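Local coordinates for protein 4-amino-4-deoxy-L-arabinose transferase or related glycosyltransferases of PMT family (Cupriavidus metallidurans, PDB 5EZM) that probably transfers 4-amino-4-deoxy-L-arabinose from an undecaprenyl phosphate carrier to lipid A, as a zinc-binding membrane glycosyltransferase of the GT-C fold, at residues His53-Asp58 / Leu455-Val460; Asn81-Phe86 / Pro518-Pro523; Ile122-Met127 / Val167-Leu172. All coordinates share one frame; numbering follows the deposited sequence.

Interaction 1 of 3, residues His53-Asp58 / Leu455-Val460; sequences HLVGPD and LGHETV. With MPG ([(Z)-octadec-9-enyl] (2R)-2,3-bis(oxidanyl)propanoate), chain X; MPG ([(Z)-octadec-9-enyl] (2R)-2,3-bis(oxidanyl)propanoate), chain N.
His-53 and Glu-458 meet with the imidazole edge turned to the carboxylate. The ring and carboxylate planes are nearly parallel, 12° apart. His-53 ND1 donates to Glu-458 OE2 at 2.7 Å, on the syn lone pair. The acceptor is tilted from the ring plane, and the bond is bent to 133° at the hydrogen. The other oxygen, OE1, takes the backbone N of His-53 at 2.8 Å in a straighter bond, out of the carboxylate plane. One carboxylate thus holds both the main chain and the ring of His-53, which probably limits rotation of the ring. Glu-458 reaches this place through a bend at chi2 (76°).

The second pair comes from opposite directions. Val-55 CG2 meets the edge of the His-457 ring in its plane, 3.8 Å from CE1. One face of that ring carries the lipid MPG (chain N), whose C1 lies 3.7 Å from CE1. A second MPG (chain X) runs by Thr-459 CG2. His-53 also touches Arg-462 and Ser-465, further along the helix of Glu-458.

This histidine-carboxylate pair ties the loop between helices 31-47 and 58-72 to helix 458-465, which follows the last predicted membrane span of this GT-C fold.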
loop_
_atom_site.group_PDB
_atom_site.type_symbol
_atom_site.label_atom_id
_atom_site.label_comp_id
_atom_site.label_asym_id
_atom_site.label_seq_id
_atom_site.Cartn_x
_atom_site.Cartn_y
_atom_site.Cartn_z
ATOM N N HIS A 53 -7.206 -11.441 -7.146
ATOM C CA HIS A 53 -7.543 -10.456 -8.157
ATOM C C HIS A 53 -7.413 -9.052 -7.577
ATOM O O HIS A 53 -7.415 -8.854 -6.359
ATOM C CB HIS A 53 -8.955 -10.686 -8.688
ATOM C CG HIS A 53 -9.084 -11.908 -9.540
ATOM N ND1 HIS A 53 -9.512 -13.121 -9.044
ATOM C CD2 HIS A 53 -8.829 -12.109 -10.854
ATOM C CE1 HIS A 53 -9.521 -14.014 -10.017
ATOM N NE2 HIS A 53 -9.109 -13.425 -11.126
ATOM N N LEU A 54 -7.296 -8.071 -8.469
ATOM C CA LEU A 54 -7.044 -6.699 -8.045
ATOM C C LEU A 54 -8.253 -6.131 -7.314
ATOM O O LEU A 54 -9.391 -6.247 -7.780
ATOM C CB LEU A 54 -6.693 -5.825 -9.247
ATOM C CG LEU A 54 -5.395 -6.171 -9.976
ATOM C CD1 LEU A 54 -5.137 -5.177 -11.090
ATOM C CD2 LEU A 54 -4.226 -6.207 -9.004
ATOM N N VAL A 55 -8.000 -5.513 -6.166
ATOM C CA VAL A 55 -9.043 -4.975 -5.303
ATOM C C VAL A 55 -9.107 -3.468 -5.524
ATOM O O VAL A 55 -8.158 -2.742 -5.209
ATOM C CB VAL A 55 -8.783 -5.319 -3.831
ATOM C CG1 VAL A 55 -9.737 -4.556 -2.920
ATOM C CG2 VAL A 55 -8.908 -6.822 -3.613
ATOM N N GLY A 56 -10.224 -2.993 -6.065
ATOM C CA GLY A 56 -10.425 -1.569 -6.258
ATOM C C GLY A 56 -10.721 -0.844 -4.959
ATOM O O GLY A 56 -11.138 -1.466 -3.983
ATOM N N PRO A 57 -10.515 0.480 -4.936
ATOM C CA PRO A 57 -10.029 1.279 -6.066
ATOM C C PRO A 57 -8.513 1.279 -6.253
ATOM O O PRO A 57 -8.060 1.317 -7.395
ATOM C CB PRO A 57 -10.514 2.689 -5.719
ATOM C CG PRO A 57 -10.569 2.705 -4.236
ATOM C CD PRO A 57 -10.978 1.324 -3.820
ATOM N N ASP A 58 -7.756 1.214 -5.155
ATOM C CA ASP A 58 -6.325 1.515 -5.199
ATOM C C ASP A 58 -5.570 0.573 -6.132
ATOM O O ASP A 58 -4.926 1.016 -7.092
ATOM C CB ASP A 58 -5.744 1.461 -3.788
ATOM C CG ASP A 58 -6.270 2.570 -2.903
ATOM O OD1 ASP A 58 -6.515 3.677 -3.430
ATOM O OD2 ASP A 58 -6.441 2.336 -1.688
ATOM N N LEU A 455 -4.961 -13.657 1.616
ATOM C CA LEU A 455 -5.371 -14.493 0.494
ATOM C C LEU A 455 -6.839 -14.882 0.592
ATOM O O LEU A 455 -7.514 -15.026 -0.433
ATOM C CB LEU A 455 -4.498 -15.744 0.427
ATOM C CG LEU A 455 -3.003 -15.519 0.204
ATOM C CD1 LEU A 455 -2.265 -16.841 0.253
ATOM C CD2 LEU A 455 -2.750 -14.808 -1.118
ATOM N N GLY A 456 -7.353 -15.052 1.811
ATOM C CA GLY A 456 -8.761 -15.362 1.972
ATOM C C GLY A 456 -9.669 -14.256 1.475
ATOM O O GLY A 456 -10.799 -14.517 1.052
ATOM N N HIS A 457 -9.192 -13.010 1.512
ATOM C CA HIS A 457 -9.980 -11.900 0.990
ATOM C C HIS A 457 -10.287 -12.047 -0.495
ATOM O O HIS A 457 -11.164 -11.340 -1.000
ATOM C CB HIS A 457 -9.260 -10.574 1.243
ATOM C CG HIS A 457 -10.070 -9.373 0.868
ATOM N ND1 HIS A 457 -9.867 -8.672 -0.301
ATOM C CD2 HIS A 457 -11.098 -8.759 1.501
ATOM C CE1 HIS A 457 -10.727 -7.672 -0.368
ATOM N NE2 HIS A 457 -11.489 -7.703 0.711
ATOM N N GLU A 458 -9.593 -12.945 -1.201
ATOM C CA GLU A 458 -9.926 -13.215 -2.596
ATOM C C GLU A 458 -11.378 -13.655 -2.754
ATOM O O GLU A 458 -11.995 -13.388 -3.793
ATOM C CB GLU A 458 -8.974 -14.274 -3.160
ATOM C CG GLU A 458 -9.417 -14.936 -4.450
ATOM C CD GLU A 458 -9.234 -14.061 -5.679
ATOM O OE1 GLU A 458 -9.078 -12.833 -5.539
ATOM O OE2 GLU A 458 -9.244 -14.610 -6.798
ATOM N N THR A 459 -11.946 -14.301 -1.729
ATOM C CA THR A 459 -13.331 -14.760 -1.811
ATOM C C THR A 459 -14.287 -13.611 -2.112
ATOM O O THR A 459 -15.219 -13.766 -2.909
ATOM C CB THR A 459 -13.741 -15.459 -0.513
ATOM O OG1 THR A 459 -13.542 -14.571 0.594
ATOM C CG2 THR A 459 -12.927 -16.721 -0.301
ATOM N N VAL A 460 -14.075 -12.452 -1.489
ATOM C CA VAL A 460 -14.932 -11.299 -1.742
ATOM C C VAL A 460 -14.328 -10.334 -2.755
ATOM O O VAL A 460 -15.061 -9.500 -3.308
ATOM C CB VAL A 460 -15.264 -10.546 -0.435
ATOM C CG1 VAL A 460 -15.833 -11.502 0.608
ATOM C CG2 VAL A 460 -14.036 -9.835 0.100
HETATM C C2 MPG X . -11.295 -19.839 -1.907
HETATM C C3 MPG X . -10.674 -18.596 -2.529
HETATM C C4 MPG X . -9.417 -18.131 -1.806
HETATM C C5 MPG X . -8.597 -19.290 -1.216
HETATM C C6 MPG X . -7.539 -18.820 -0.202
HETATM C C7 MPG X . -6.479 -19.903 0.080
HETATM C C8 MPG X . -5.463 -19.486 1.171
HETATM C C1 MPG X . -12.781 -19.970 -2.245
HETATM C C2 MPG N . -8.889 -5.608 2.725
HETATM C C3 MPG N . -7.910 -6.738 3.018
HETATM C C4 MPG N . -8.042 -7.260 4.440
HETATM C C5 MPG N . -6.836 -8.117 4.855
HETATM C C6 MPG N . -6.804 -8.359 6.373
HETATM C C7 MPG N . -5.434 -8.856 6.871
HETATM C C8 MPG N . -5.329 -8.799 8.415
HETATM C C1 MPG N . -8.711 -5.034 1.316
#

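Interaction 2 of 3, residues Asn81-Phe86 / Pro518-Pro523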
loop_
_atom_site.group_PDB
_atom_site.type_symbol
_atom_site.label_atom_id
_atom_site.label_comp_id
_atom_site.label_asym_id
_atom_site.label_seq_id
_atom_site.Cartn_x
_atom_site.Cartn_y
_atom_site.Cartn_z
ATOM N N ASN A 81 -7.570 6.149 -17.384
ATOM C CA ASN A 81 -8.623 5.990 -18.384
ATOM C C ASN A 81 -8.561 7.120 -19.412
ATOM O O ASN A 81 -9.556 7.791 -19.700
ATOM C CB ASN A 81 -9.998 5.896 -17.721
ATOM C CG ASN A 81 -10.117 4.677 -16.822
ATOM O OD1 ASN A 81 -10.413 3.576 -17.287
ATOM N ND2 ASN A 81 -9.873 4.866 -15.528
ATOM N N ALA A 82 -7.357 7.333 -19.946
ATOM C CA ALA A 82 -7.085 8.284 -21.017
ATOM C C ALA A 82 -7.219 9.725 -20.541
ATOM O O ALA A 82 -7.013 10.658 -21.323
ATOM C CB ALA A 82 -8.002 8.030 -22.220
ATOM N N LEU A 83 -7.536 9.926 -19.265
ATOM C CA LEU A 83 -7.747 11.258 -18.720
ATOM C C LEU A 83 -6.631 11.631 -17.754
ATOM O O LEU A 83 -6.119 10.785 -17.015
ATOM C CB LEU A 83 -9.094 11.355 -18.002
ATOM C CG LEU A 83 -10.327 11.077 -18.853
ATOM C CD1 LEU A 83 -11.557 11.097 -17.969
ATOM C CD2 LEU A 83 -10.438 12.097 -19.973
ATOM N N LYS A 84 -6.265 12.913 -17.769
ATOM C CA LYS A 84 -5.204 13.410 -16.902
ATOM C C LYS A 84 -5.532 13.129 -15.443
ATOM O O LYS A 84 -6.641 13.404 -14.975
ATOM C CB LYS A 84 -5.001 14.911 -17.112
ATOM C CG LYS A 84 -4.466 15.289 -18.480
ATOM C CD LYS A 84 -4.252 16.787 -18.580
ATOM C CE LYS A 84 -3.616 17.166 -19.904
ATOM N NZ LYS A 84 -3.213 18.603 -19.938
ATOM N N TYR A 85 -4.559 12.569 -14.729
ATOM C CA TYR A 85 -4.686 12.243 -13.312
ATOM C C TYR A 85 -3.513 12.908 -12.601
ATOM O O TYR A 85 -2.389 12.400 -12.640
ATOM C CB TYR A 85 -4.697 10.734 -13.096
ATOM C CG TYR A 85 -5.031 10.304 -11.687
ATOM C CD1 TYR A 85 -6.324 10.425 -11.192
ATOM C CD2 TYR A 85 -4.059 9.765 -10.855
ATOM C CE1 TYR A 85 -6.638 10.028 -9.903
ATOM C CE2 TYR A 85 -4.364 9.364 -9.564
ATOM C CZ TYR A 85 -5.655 9.498 -9.094
ATOM O OH TYR A 85 -5.967 9.103 -7.811
ATOM N N PHE A 86 -3.773 14.049 -11.966
ATOM C CA PHE A 86 -2.744 14.835 -11.297
ATOM C C PHE A 86 -2.885 14.797 -9.778
ATOM O O PHE A 86 -2.487 15.742 -9.092
ATOM C CB PHE A 86 -2.770 16.280 -11.792
ATOM C CG PHE A 86 -2.398 16.435 -13.238
ATOM C CD1 PHE A 86 -1.642 15.468 -13.883
ATOM C CD2 PHE A 86 -2.800 17.555 -13.953
ATOM C CE1 PHE A 86 -1.294 15.613 -15.221
ATOM C CE2 PHE A 86 -2.454 17.710 -15.288
ATOM C CZ PHE A 86 -1.703 16.735 -15.924
ATOM N N PRO A 518 -12.302 18.016 -22.668
ATOM C CA PRO A 518 -13.701 17.576 -22.781
ATOM C C PRO A 518 -14.011 16.790 -24.045
ATOM O O PRO A 518 -15.083 16.176 -24.117
ATOM C CB PRO A 518 -14.483 18.894 -22.747
ATOM C CG PRO A 518 -13.528 19.898 -23.295
ATOM C CD PRO A 518 -12.166 19.475 -22.824
ATOM N N GLN A 519 -13.122 16.785 -25.038
ATOM C CA GLN A 519 -13.347 16.017 -26.257
ATOM C C GLN A 519 -13.116 14.523 -26.069
ATOM O O GLN A 519 -13.257 13.766 -27.036
ATOM C CB GLN A 519 -12.451 16.541 -27.383
ATOM C CG GLN A 519 -12.812 17.944 -27.851
ATOM C CD GLN A 519 -12.014 18.381 -29.065
ATOM O OE1 GLN A 519 -11.088 17.694 -29.495
ATOM N NE2 GLN A 519 -12.373 19.531 -29.624
ATOM N N ARG A 520 -12.774 14.084 -24.859
ATOM C CA ARG A 520 -12.531 12.679 -24.563
ATOM C C ARG A 520 -13.575 12.097 -23.620
ATOM O O ARG A 520 -13.400 10.974 -23.130
ATOM C CB ARG A 520 -11.134 12.506 -23.962
ATOM C CG ARG A 520 -10.055 13.325 -24.649
ATOM C CD ARG A 520 -8.752 13.283 -23.866
ATOM N NE ARG A 520 -8.117 11.971 -23.914
ATOM C CZ ARG A 520 -7.053 11.684 -24.657
ATOM N NH1 ARG A 520 -6.499 12.624 -25.412
ATOM N NH2 ARG A 520 -6.538 10.462 -24.641
ATOM N N VAL A 521 -14.659 12.825 -23.364
ATOM C CA VAL A 521 -15.597 12.483 -22.300
ATOM C C VAL A 521 -16.986 12.971 -22.697
ATOM O O VAL A 521 -17.132 14.015 -23.340
ATOM C CB VAL A 521 -15.122 13.087 -20.956
ATOM C CG1 VAL A 521 -16.286 13.402 -20.035
ATOM C CG2 VAL A 521 -14.148 12.142 -20.270
ATOM N N VAL A 522 -18.006 12.198 -22.337
ATOM C CA VAL A 522 -19.396 12.617 -22.477
ATOM C C VAL A 522 -19.764 13.418 -21.230
ATOM O O VAL A 522 -19.653 12.884 -20.115
ATOM C CB VAL A 522 -20.334 11.418 -22.657
ATOM C CG1 VAL A 522 -21.707 11.883 -23.122
ATOM C CG2 VAL A 522 -19.738 10.418 -23.638
ATOM N N PRO A 523 -20.195 14.676 -21.365
ATOM C CA PRO A 523 -20.392 15.505 -20.164
ATOM C C PRO A 523 -21.498 15.004 -19.255
ATOM O O PRO A 523 -21.314 14.961 -18.034
ATOM C CB PRO A 523 -20.724 16.890 -20.741
ATOM C CG PRO A 523 -20.316 16.838 -22.177
ATOM C CD PRO A 523 -20.491 15.418 -22.598
#
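Apolar contact comes from Leu-83 and Val-521. Both methyls of Leu-83 rest on one methyl of Val-521: CD1 lies 3.6 Å from CG2, and CD2 lies 3.7 Å from the same CG2. The side chains cross at about a right angle, and the leucine fork sits astride that methyl. With CG anti to its carbonyl carbon (chi1 -60°), Leu-83 sends its branch ends to the 518-523 loop. Its CD2 also lies 4.1 Å from Arg-520 CB, where the two side chains slide past each other in opposite directions. Met-503 of strand 502-504 touches both Leu-83 and Val-521 and adds to the apolar patch.

Segment 81-86 holds the turn and second strand of a small beta hairpin. Strands 79-80 and 83-84 pair antiparallel, and Asn-81 and Ala-82 make the two-residue turn between them. Their backbone angles, both with positive phi, fit a type I' turn. This turn and the strand after it lie against the loop between helices 511-516 and 525-534, a loop of the aminoarabinose transferase C-terminal domain.

Polar contact is centred on Ala-82 O. Arg-520 bends at chi3 (70°), which brings its guanidinium group beside this carbonyl. NE of Arg-520 lies 3.1 Å from Ala-82 O, and the approach to the group is oblique. Ala-82 O also accepts a hydrogen bond from Arg-79 NH1 within the hairpin. The backbone N atoms of Asn-81 and Ala-82 donate to the carboxylate of Glu-68, which probably helps to fix the turn.

The guanidinium also has a nonpolar neighbour. Ala-82 CB meets its edge in plane, 3.7 Å from Arg-520 NH2.

Interaction 3 of 3, residues Ile122-Met127 / Val167-Leu172. With DSL (mono-trans, octa-cis decaprenyl-phosphate), chain C; MPG ([(Z)-octadec-9-enyl] (2R)-2,3-bis(oxidanyl)propanoate), chain F.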
loop_
_atom_site.group_PDB
_atom_site.type_symbol
_atom_site.label_atom_id
_atom_site.label_comp_id
_atom_site.label_asym_id
_atom_site.label_seq_id
_atom_site.Cartn_x
_atom_site.Cartn_y
_atom_site.Cartn_z
ATOM N N ILE A 122 12.301 -3.686 5.408
ATOM C CA ILE A 122 12.901 -4.696 6.280
ATOM C C ILE A 122 14.419 -4.578 6.253
ATOM O O ILE A 122 15.071 -4.432 7.294
ATOM C CB ILE A 122 12.447 -6.108 5.871
ATOM C CG1 ILE A 122 10.942 -6.273 6.078
ATOM C CG2 ILE A 122 13.221 -7.154 6.660
ATOM C CD1 ILE A 122 10.419 -7.638 5.668
ATOM N N GLY A 123 14.998 -4.614 5.053
ATOM C CA GLY A 123 16.434 -4.590 4.864
ATOM C C GLY A 123 17.133 -3.402 5.489
ATOM O O GLY A 123 18.010 -3.579 6.340
ATOM N N VAL A 124 16.759 -2.185 5.085
ATOM C CA VAL A 124 17.440 -1.011 5.623
ATOM C C VAL A 124 17.138 -0.841 7.107
ATOM O O VAL A 124 17.990 -0.358 7.870
ATOM C CB VAL A 124 17.073 0.247 4.814
ATOM C CG1 VAL A 124 17.409 0.042 3.346
ATOM C CG2 VAL A 124 15.605 0.604 4.993
ATOM N N SER A 125 15.945 -1.251 7.551
ATOM C CA SER A 125 15.622 -1.151 8.970
ATOM C C SER A 125 16.564 -2.009 9.805
ATOM O O SER A 125 17.152 -1.532 10.784
ATOM C CB SER A 125 14.169 -1.551 9.210
ATOM O OG SER A 125 13.285 -0.577 8.687
ATOM N N MET A 126 16.738 -3.275 9.428
ATOM C CA MET A 126 17.666 -4.084 10.202
ATOM C C MET A 126 19.123 -3.770 9.882
ATOM O O MET A 126 20.013 -4.212 10.620
ATOM C CB MET A 126 17.372 -5.576 10.015
ATOM C CG MET A 126 17.312 -6.072 8.593
ATOM S SD MET A 126 16.566 -7.721 8.543
ATOM C CE MET A 126 17.738 -8.664 9.517
ATOM N N MET A 127 19.393 -3.003 8.825
ATOM C CA MET A 127 20.743 -2.484 8.633
ATOM C C MET A 127 21.068 -1.431 9.685
ATOM O O MET A 127 22.107 -1.501 10.351
ATOM C CB MET A 127 20.900 -1.903 7.228
ATOM C CG MET A 127 22.265 -1.266 7.002
ATOM S SD MET A 127 22.522 -0.609 5.346
ATOM C CE MET A 127 21.237 0.641 5.278
ATOM N N VAL A 167 10.478 3.980 0.944
ATOM C CA VAL A 167 11.461 5.024 0.668
ATOM C C VAL A 167 11.684 5.895 1.903
ATOM O O VAL A 167 12.815 6.314 2.187
ATOM C CB VAL A 167 11.042 5.853 -0.561
ATOM C CG1 VAL A 167 11.069 4.983 -1.803
ATOM C CG2 VAL A 167 9.665 6.441 -0.368
ATOM N N MET A 168 10.624 6.162 2.672
ATOM C CA MET A 168 10.806 6.921 3.904
ATOM C C MET A 168 11.549 6.104 4.953
ATOM O O MET A 168 12.302 6.668 5.758
ATOM C CB MET A 168 9.458 7.403 4.439
ATOM C CG MET A 168 8.856 8.541 3.626
ATOM S SD MET A 168 7.465 9.348 4.445
ATOM C CE MET A 168 8.278 10.045 5.882
ATOM N N SER A 169 11.360 4.781 4.954
ATOM C CA SER A 169 12.198 3.931 5.789
ATOM C C SER A 169 13.658 4.035 5.374
ATOM O O SER A 169 14.555 3.904 6.216
ATOM C CB SER A 169 11.726 2.479 5.717
ATOM O OG SER A 169 12.121 1.878 4.498
ATOM N N CYS A 170 13.916 4.274 4.085
ATOM C CA CYS A 170 15.279 4.587 3.669
ATOM C C CYS A 170 15.723 5.946 4.203
ATOM O O CYS A 170 16.898 6.126 4.539
ATOM C CB CYS A 170 15.399 4.542 2.147
ATOM S SG CYS A 170 15.505 2.874 1.472
ATOM N N VAL A 171 14.806 6.915 4.286
ATOM C CA VAL A 171 15.155 8.205 4.883
ATOM C C VAL A 171 15.624 8.011 6.321
ATOM O O VAL A 171 16.712 8.460 6.711
ATOM C CB VAL A 171 13.964 9.178 4.815
ATOM C CG1 VAL A 171 14.342 10.518 5.426
ATOM C CG2 VAL A 171 13.492 9.357 3.383
ATOM N N LEU A 172 14.808 7.326 7.128
ATOM C CA LEU A 172 15.151 7.113 8.531
ATOM C C LEU A 172 16.428 6.296 8.671
ATOM O O LEU A 172 17.354 6.689 9.391
ATOM C CB LEU A 172 13.994 6.423 9.250
ATOM C CG LEU A 172 14.284 6.012 10.694
ATOM C CD1 LEU A 172 14.495 7.242 11.553
ATOM C CD2 LEU A 172 13.167 5.144 11.251
HETATM C C21 DSL C . 14.171 12.072 11.139
HETATM C C22 DSL C . 14.920 12.136 9.820
HETATM C C23 DSL C . 15.169 10.859 9.025
HETATM C C24 DSL C . 15.360 13.317 9.359
HETATM C C25 DSL C . 16.123 13.395 8.012
HETATM C C26 DSL C . 15.555 14.593 7.202
HETATM C C27 DSL C . 16.714 15.582 6.839
HETATM C C28 DSL C . 18.169 15.063 6.740
HETATM C C29 DSL C . 16.441 16.883 6.611
HETATM C C30 DSL C . 14.982 17.399 6.707
HETATM C C31 DSL C . 14.974 18.913 7.105
HETATM C C32 DSL C . 14.099 19.729 6.089
HETATM C C33 DSL C . 14.683 20.151 4.728
HETATM C C34 DSL C . 12.830 20.074 6.415
HETATM C C2 MPG F . 15.243 -5.104 -2.567
HETATM C C3 MPG F . 15.536 -4.658 -1.139
HETATM C C4 MPG F . 16.703 -5.403 -0.508
HETATM C C5 MPG F . 17.010 -4.880 0.904
HETATM C C6 MPG F . 18.517 -4.786 1.192
HETATM C C7 MPG F . 18.843 -3.700 2.233
HETATM C C8 MPG F . 20.298 -3.793 2.749
HETATM C C1 MPG F . 14.323 -4.126 -3.300
#
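Ser-169 OG hydrogen-bonds to Gly-166 O, earlier in its own helix, and also touches Val-124 CG2 at 3.7 Å. The same methyl lies 3.7 Å from Ser-169 O. The other methyl, CG1, packs on Cys-170 SG at 3.9 Å. Val-124 therefore carries the contact almost alone on its side, one branch over the serine and one over the cysteine. Its chi1 of -57° puts CG1 anti to the carbonyl carbon and CG2 between N and C, and this splits the two methyls between the two residues. An alanine here is likely to leave Ser-169 and Cys-170 without the two methyls that pack on them and open a gap between helices 112-133 and 160-178.

Lipid flanks helix 112-133 and lies on the far side of helix 160-178. MPG (chain F) passes close over Gly-123, with C7 3.7 Å from its CA. Decaprenyl phosphate lies by Val-171, whose CG1 is 3.7 Å from DSL C23. Pro-354 of helix 352-365 touches both Ser-125 and Ser-169. Ser-125 OG bonds to Gly-121 O, so both serines turn their hydroxyls back on their own helices. The chemistry implies that these two helices are joined here by van der Waals contact, without polar bonds between them.

In the fold
Interactions 1 and 2 cross along the chain. Interaction 1 joins the loop before helix 58-72 to the region just after helix 435-456; interaction 2 joins the hairpin to the C-terminal domain. Their centres are 27 Å apart and their nearest atoms about 7 Å. Interaction 3 is nested inside both loops, across the chain's centre from both, its centre 28 Å from that of interaction 1 and 38 Å from that of interaction 2. Interaction 2 lies near the zinc site without touching it: the side chain of Leu-83 is about 12 Å from the zinc ion and about 10 Å from that of its ligand Glu-87. Interaction 3 borders the decaprenyl phosphate pocket; it and interaction 1 border MPG lipids.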